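PDB 2E9Q: 11S globulin subunit beta from Cucurbita maxima, which serves as a seed storage protein of the 11S globulin family, a nutrient reservoir whose precursor matures into hexamers of disulfide-linked acidic and basic chains. Local coordinates for residues Ile281-Ser293 and Ile306-Arg318. Residues are numbered along the deposited sequence; the frame is centred on the assembly and turned at random.
Sequences ICTLRLKQNIGRS and ISTANYHTLPILR
The backbones of 284-290 and 307-316 run past each other without a direct backbone hydrogen bond, CA atoms 5.6 Å apart at Ile-290 and Ser-307 and 6.2 Å at Leu-284 and Ile-316. In the middle Gln-288, with CG anti to the backbone N (chi1 178°) and the chain extended, carries its amide straight across. Gln-288 NE2 donates to Thr-308 O at 3.1 Å, a bent bond (137° at the hydrogen) tilted from the carbonyl plane, while Gln-288 OE1 lies 2.7 Å from Thr-313 OG1, whose proton may instead serve Asn-310 O. In one of the two modelled conformers of Arg-285, Leu-314 lays CD1 alongside its CD and the Pro-315 ring lies over the rim of one guanidinium face, Pro-315 CD 3.2 Å above the Arg-285 plane. A water bridges Arg-285 O and Ile-316 N. At the ends, Leu-284 CD1 meets Ile-316 CD1 and Ile-290 CG2 packs 3.7 Å from Ala-309 CB. The contact joins the two cupin domains: strand 287-289 pairs antiparallel with strand 135-139 at the edge of the N-terminal sheet, Leu-314 and Leu-317 rest on Val-138 of that same strand, and 304-309 lies between 298-300 and 323-329 in the C-terminal sheet.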
loop_
_atom_site.group_PDB
_atom_site.type_symbol
_atom_site.label_atom_id
_atom_site.label_comp_id
_atom_site.label_asym_id
_atom_site.label_seq_id
_atom_site.Cartn_x
_atom_site.Cartn_y
_atom_site.Cartn_z
ATOM N N ILE A 281 -16.747 -12.739 9.643
ATOM C CA ILE A 281 -16.966 -11.641 8.716
ATOM C C ILE A 281 -18.449 -11.604 8.346
ATOM O O ILE A 281 -19.044 -10.535 8.218
ATOM C CB ILE A 281 -16.138 -11.833 7.426
ATOM C CG1 ILE A 281 -16.667 -13.040 6.638
ATOM C CG2 ILE A 281 -14.668 -12.043 7.778
ATOM C CD1 ILE A 281 -15.870 -13.384 5.393
ATOM N N CYS A 282 -19.038 -12.789 8.195
ATOM C CA CYS A 282 -20.437 -12.927 7.814
ATOM C C CYS A 282 -21.435 -12.344 8.802
ATOM O O CYS A 282 -22.602 -12.150 8.467
ATOM C CB CYS A 282 -20.769 -14.399 7.593
ATOM S SG CYS A 282 -19.713 -15.234 6.373
ATOM N N THR A 283 -20.982 -12.061 10.013
ATOM C CA THR A 283 -21.871 -11.522 11.029
ATOM C C THR A 283 -21.773 -10.000 11.190
ATOM O O THR A 283 -22.584 -9.393 11.881
ATOM C CB THR A 283 -21.601 -12.194 12.400
ATOM O OG1 THR A 283 -22.718 -11.970 13.271
ATOM C CG2 THR A 283 -20.333 -11.626 13.042
ATOM N N LEU A 284 -20.789 -9.384 10.547
ATOM C CA LEU A 284 -20.608 -7.937 10.647
ATOM C C LEU A 284 -21.772 -7.137 10.067
ATOM O O LEU A 284 -22.352 -7.522 9.056
ATOM C CB LEU A 284 -19.320 -7.531 9.939
ATOM C CG LEU A 284 -18.042 -8.168 10.487
ATOM C CD1 LEU A 284 -16.839 -7.618 9.737
ATOM C CD2 LEU A 284 -17.921 -7.868 11.972
ATOM N N ARG A 285 -22.128 -6.032 10.709
ATOM C CA ARG A 285 -23.207 -5.218 10.167
ATOM C C ARG A 285 -22.637 -4.536 8.915
ATOM O O ARG A 285 -21.424 -4.352 8.800
ATOM C CB ARG A 285 -23.653 -4.162 11.184
ATOM C CG ARG A 285 -23.210 -4.459 12.602
ATOM C CD ARG A 285 -22.067 -3.544 12.994
ATOM N NE ARG A 285 -21.242 -4.104 14.054
ATOM C CZ ARG A 285 -20.524 -5.209 13.923
ATOM N NH1 ARG A 285 -19.788 -5.656 14.932
ATOM N NH2 ARG A 285 -20.549 -5.871 12.789
ATOM N N LEU A 286 -23.512 -4.207 7.971
ATOM C CA LEU A 286 -23.096 -3.575 6.729
ATOM C C LEU A 286 -23.700 -2.190 6.589
ATOM O O LEU A 286 -23.774 -1.635 5.491
ATOM C CB LEU A 286 -23.502 -4.441 5.538
ATOM C CG LEU A 286 -22.964 -5.872 5.581
ATOM C CD1 LEU A 286 -23.198 -6.561 4.247
ATOM C CD2 LEU A 286 -21.484 -5.835 5.904
ATOM N N LYS A 287 -24.147 -1.641 7.712
ATOM C CA LYS A 287 -24.718 -0.319 7.717
ATOM C C LYS A 287 -24.762 0.234 9.117
ATOM O O LYS A 287 -24.625 -0.507 10.095
ATOM C CB LYS A 287 -26.132 -0.318 7.128
ATOM C CG LYS A 287 -27.233 -0.921 7.993
ATOM C CD LYS A 287 -28.602 -0.549 7.405
ATOM C CE LYS A 287 -29.766 -1.192 8.148
ATOM N NZ LYS A 287 -30.015 -2.603 7.700
ATOM N N GLN A 288 -24.943 1.551 9.187
ATOM C CA GLN A 288 -25.043 2.301 10.430
ATOM C C GLN A 288 -25.798 3.583 10.095
ATOM O O GLN A 288 -25.468 4.270 9.122
ATOM C CB GLN A 288 -23.658 2.658 10.975
ATOM C CG GLN A 288 -23.700 3.497 12.262
ATOM C CD GLN A 288 -22.328 3.983 12.714
ATOM O OE1 GLN A 288 -21.314 3.339 12.459
ATOM N NE2 GLN A 288 -22.298 5.117 13.407
ATOM N N ASN A 289 -26.815 3.908 10.879
ATOM C CA ASN A 289 -27.565 5.125 10.618
ATOM C C ASN A 289 -26.888 6.256 11.363
ATOM O O ASN A 289 -26.697 6.182 12.579
ATOM C CB ASN A 289 -29.009 4.994 11.096
ATOM C CG ASN A 289 -29.893 6.098 10.558
ATOM O OD1 ASN A 289 -30.588 5.925 9.558
ATOM N ND2 ASN A 289 -29.853 7.245 11.207
ATOM N N ILE A 290 -26.508 7.298 10.632
ATOM C CA ILE A 290 -25.846 8.441 11.241
ATOM C C ILE A 290 -26.718 9.671 11.067
ATOM O O ILE A 290 -26.246 10.807 11.129
ATOM C CB ILE A 290 -24.446 8.670 10.626
ATOM C CG1 ILE A 290 -24.516 8.658 9.096
ATOM C CG2 ILE A 290 -23.496 7.588 11.105
ATOM C CD1 ILE A 290 -23.158 8.786 8.442
ATOM N N GLY A 291 -28.005 9.412 10.862
ATOM C CA GLY A 291 -28.986 10.466 10.694
ATOM C C GLY A 291 -29.469 11.045 12.014
ATOM O O GLY A 291 -28.858 10.851 13.063
ATOM N N ARG A 292 -30.592 11.749 11.962
ATOM C CA ARG A 292 -31.141 12.385 13.146
ATOM C C ARG A 292 -31.717 11.448 14.204
ATOM O O ARG A 292 -31.897 11.846 15.355
ATOM C CB ARG A 292 -32.185 13.424 12.722
ATOM C CG ARG A 292 -33.209 12.927 11.709
ATOM C CD ARG A 292 -33.858 14.112 10.988
ATOM N NE ARG A 292 -32.870 14.855 10.202
ATOM C CZ ARG A 292 -33.038 16.092 9.740
ATOM N NH1 ARG A 292 -34.166 16.746 9.981
ATOM N NH2 ARG A 292 -32.069 16.679 9.042
ATOM N N SER A 293 -31.986 10.202 13.835
ATOM C CA SER A 293 -32.546 9.259 14.800
ATOM C C SER A 293 -31.500 8.787 15.805
ATOM O O SER A 293 -31.846 8.305 16.880
ATOM C CB SER A 293 -33.122 8.032 14.098
ATOM O OG SER A 293 -32.111 7.050 13.923
ATOM N N ILE A 306 -22.358 16.609 14.599
ATOM C CA ILE A 306 -21.665 15.740 13.651
ATOM C C ILE A 306 -21.691 14.307 14.179
ATOM O O ILE A 306 -21.284 14.050 15.311
ATOM C CB ILE A 306 -20.197 16.172 13.467
ATOM C CG1 ILE A 306 -20.146 17.599 12.911
ATOM C CG2 ILE A 306 -19.466 15.169 12.587
ATOM C CD1 ILE A 306 -18.741 18.166 12.782
ATOM N N SER A 307 -22.171 13.383 13.352
ATOM C CA SER A 307 -22.260 11.978 13.728
ATOM C C SER A 307 -21.250 11.171 12.935
ATOM O O SER A 307 -21.198 11.264 11.702
ATOM C CB SER A 307 -23.666 11.460 13.457
ATOM O OG SER A 307 -24.592 12.242 14.171
ATOM N N THR A 308 -20.466 10.363 13.643
ATOM C CA THR A 308 -19.417 9.574 13.014
ATOM C C THR A 308 -19.686 8.086 12.852
ATOM O O THR A 308 -20.316 7.440 13.696
ATOM C CB THR A 308 -18.101 9.704 13.794
ATOM O OG1 THR A 308 -17.805 11.089 14.016
ATOM C CG2 THR A 308 -16.957 9.047 13.027
ATOM N N ALA A 309 -19.182 7.549 11.752
ATOM C CA ALA A 309 -19.286 6.139 11.450
ATOM C C ALA A 309 -17.878 5.723 11.051
ATOM O O ALA A 309 -17.428 6.018 9.944
ATOM C CB ALA A 309 -20.255 5.909 10.307
ATOM N N ASN A 310 -17.163 5.080 11.970
ATOM C CA ASN A 310 -15.810 4.614 11.682
ATOM C C ASN A 310 -15.732 3.148 12.094
ATOM O O ASN A 310 -16.737 2.564 12.495
ATOM C CB ASN A 310 -14.758 5.457 12.420
ATOM C CG ASN A 310 -15.024 5.563 13.920
ATOM O OD1 ASN A 310 -15.563 4.639 14.540
ATOM N ND2 ASN A 310 -14.632 6.689 14.512
ATOM N N TYR A 311 -14.553 2.552 12.005
ATOM C CA TYR A 311 -14.436 1.149 12.336
ATOM C C TYR A 311 -14.740 0.863 13.808
ATOM O O TYR A 311 -15.051 -0.264 14.148
ATOM C CB TYR A 311 -13.054 0.625 11.942
ATOM C CG TYR A 311 -11.969 0.928 12.933
ATOM C CD1 TYR A 311 -11.626 0.002 13.925
ATOM C CD2 TYR A 311 -11.295 2.143 12.901
ATOM C CE1 TYR A 311 -10.641 0.281 14.852
ATOM C CE2 TYR A 311 -10.306 2.436 13.828
ATOM C CZ TYR A 311 -9.982 1.498 14.800
ATOM O OH TYR A 311 -8.985 1.773 15.705
ATOM N N HIS A 312 -14.663 1.876 14.669
ATOM C CA HIS A 312 -14.984 1.683 16.084
ATOM C C HIS A 312 -16.485 1.453 16.261
ATOM O O HIS A 312 -16.905 0.739 17.175
ATOM C CB HIS A 312 -14.604 2.901 16.934
ATOM C CG HIS A 312 -13.135 3.050 17.171
ATOM N ND1 HIS A 312 -12.355 2.026 17.660
ATOM C CD2 HIS A 312 -12.304 4.102 16.986
ATOM C CE1 HIS A 312 -11.104 2.439 17.761
ATOM N NE2 HIS A 312 -11.045 3.695 17.357
ATOM N N THR A 313 -17.289 2.069 15.395
ATOM C CA THR A 313 -18.742 1.943 15.476
ATOM C C THR A 313 -19.301 0.958 14.467
ATOM O O THR A 313 -20.414 0.464 14.618
ATOM C CB THR A 313 -19.438 3.283 15.220
ATOM O OG1 THR A 313 -19.121 3.739 13.900
ATOM C CG2 THR A 313 -19.002 4.314 16.237
ATOM N N LEU A 314 -18.537 0.698 13.418
ATOM C CA LEU A 314 -18.965 -0.227 12.391
ATOM C C LEU A 314 -17.711 -0.960 11.937
ATOM O O LEU A 314 -17.020 -0.528 11.006
ATOM C CB LEU A 314 -19.620 0.530 11.234
ATOM C CG LEU A 314 -20.200 -0.300 10.076
ATOM C CD1 LEU A 314 -21.378 -1.141 10.562
ATOM C CD2 LEU A 314 -20.654 0.638 8.963
ATOM N N PRO A 315 -17.402 -2.089 12.606
ATOM C CA PRO A 315 -16.253 -2.973 12.374
ATOM C C PRO A 315 -15.880 -3.213 10.918
ATOM O O PRO A 315 -14.707 -3.280 10.573
ATOM C CB PRO A 315 -16.675 -4.266 13.063
ATOM C CG PRO A 315 -17.448 -3.765 14.231
ATOM C CD PRO A 315 -18.304 -2.675 13.619
ATOM N N ILE A 316 -16.877 -3.361 10.062
ATOM C CA ILE A 316 -16.603 -3.621 8.662
ATOM C C ILE A 316 -15.775 -2.511 7.974
ATOM O O ILE A 316 -15.097 -2.762 6.991
ATOM C CB ILE A 316 -17.930 -3.886 7.898
ATOM C CG1 ILE A 316 -17.634 -4.392 6.491
ATOM C CG2 ILE A 316 -18.765 -2.639 7.845
ATOM C CD1 ILE A 316 -16.767 -5.609 6.469
ATOM N N LEU A 317 -15.812 -1.296 8.503
ATOM C CA LEU A 317 -15.063 -0.194 7.909
ATOM C C LEU A 317 -13.556 -0.451 7.915
ATOM O O LEU A 317 -12.822 0.045 7.057
ATOM C CB LEU A 317 -15.398 1.100 8.636
ATOM C CG LEU A 317 -16.882 1.444 8.472
ATOM C CD1 LEU A 317 -17.201 2.765 9.135
ATOM C CD2 LEU A 317 -17.215 1.495 6.973
ATOM N N ARG A 318 -13.106 -1.240 8.884
ATOM C CA ARG A 318 -11.703 -1.598 8.999
ATOM C C ARG A 318 -11.280 -2.312 7.715
ATOM O O ARG A 318 -10.156 -2.158 7.251
ATOM C CB ARG A 318 -11.517 -2.521 10.208
ATOM C CG ARG A 318 -10.072 -2.808 10.618
ATOM C CD ARG A 318 -10.036 -3.991 11.603
ATOM N NE ARG A 318 -8.689 -4.317 12.083
ATOM C CZ ARG A 318 -8.372 -5.432 12.744
ATOM N NH1 ARG A 318 -9.298 -6.347 13.008
ATOM N NH2 ARG A 318 -7.126 -5.631 13.157
HETATM O O HOH W 1 -19.569 -4.150 10.609
#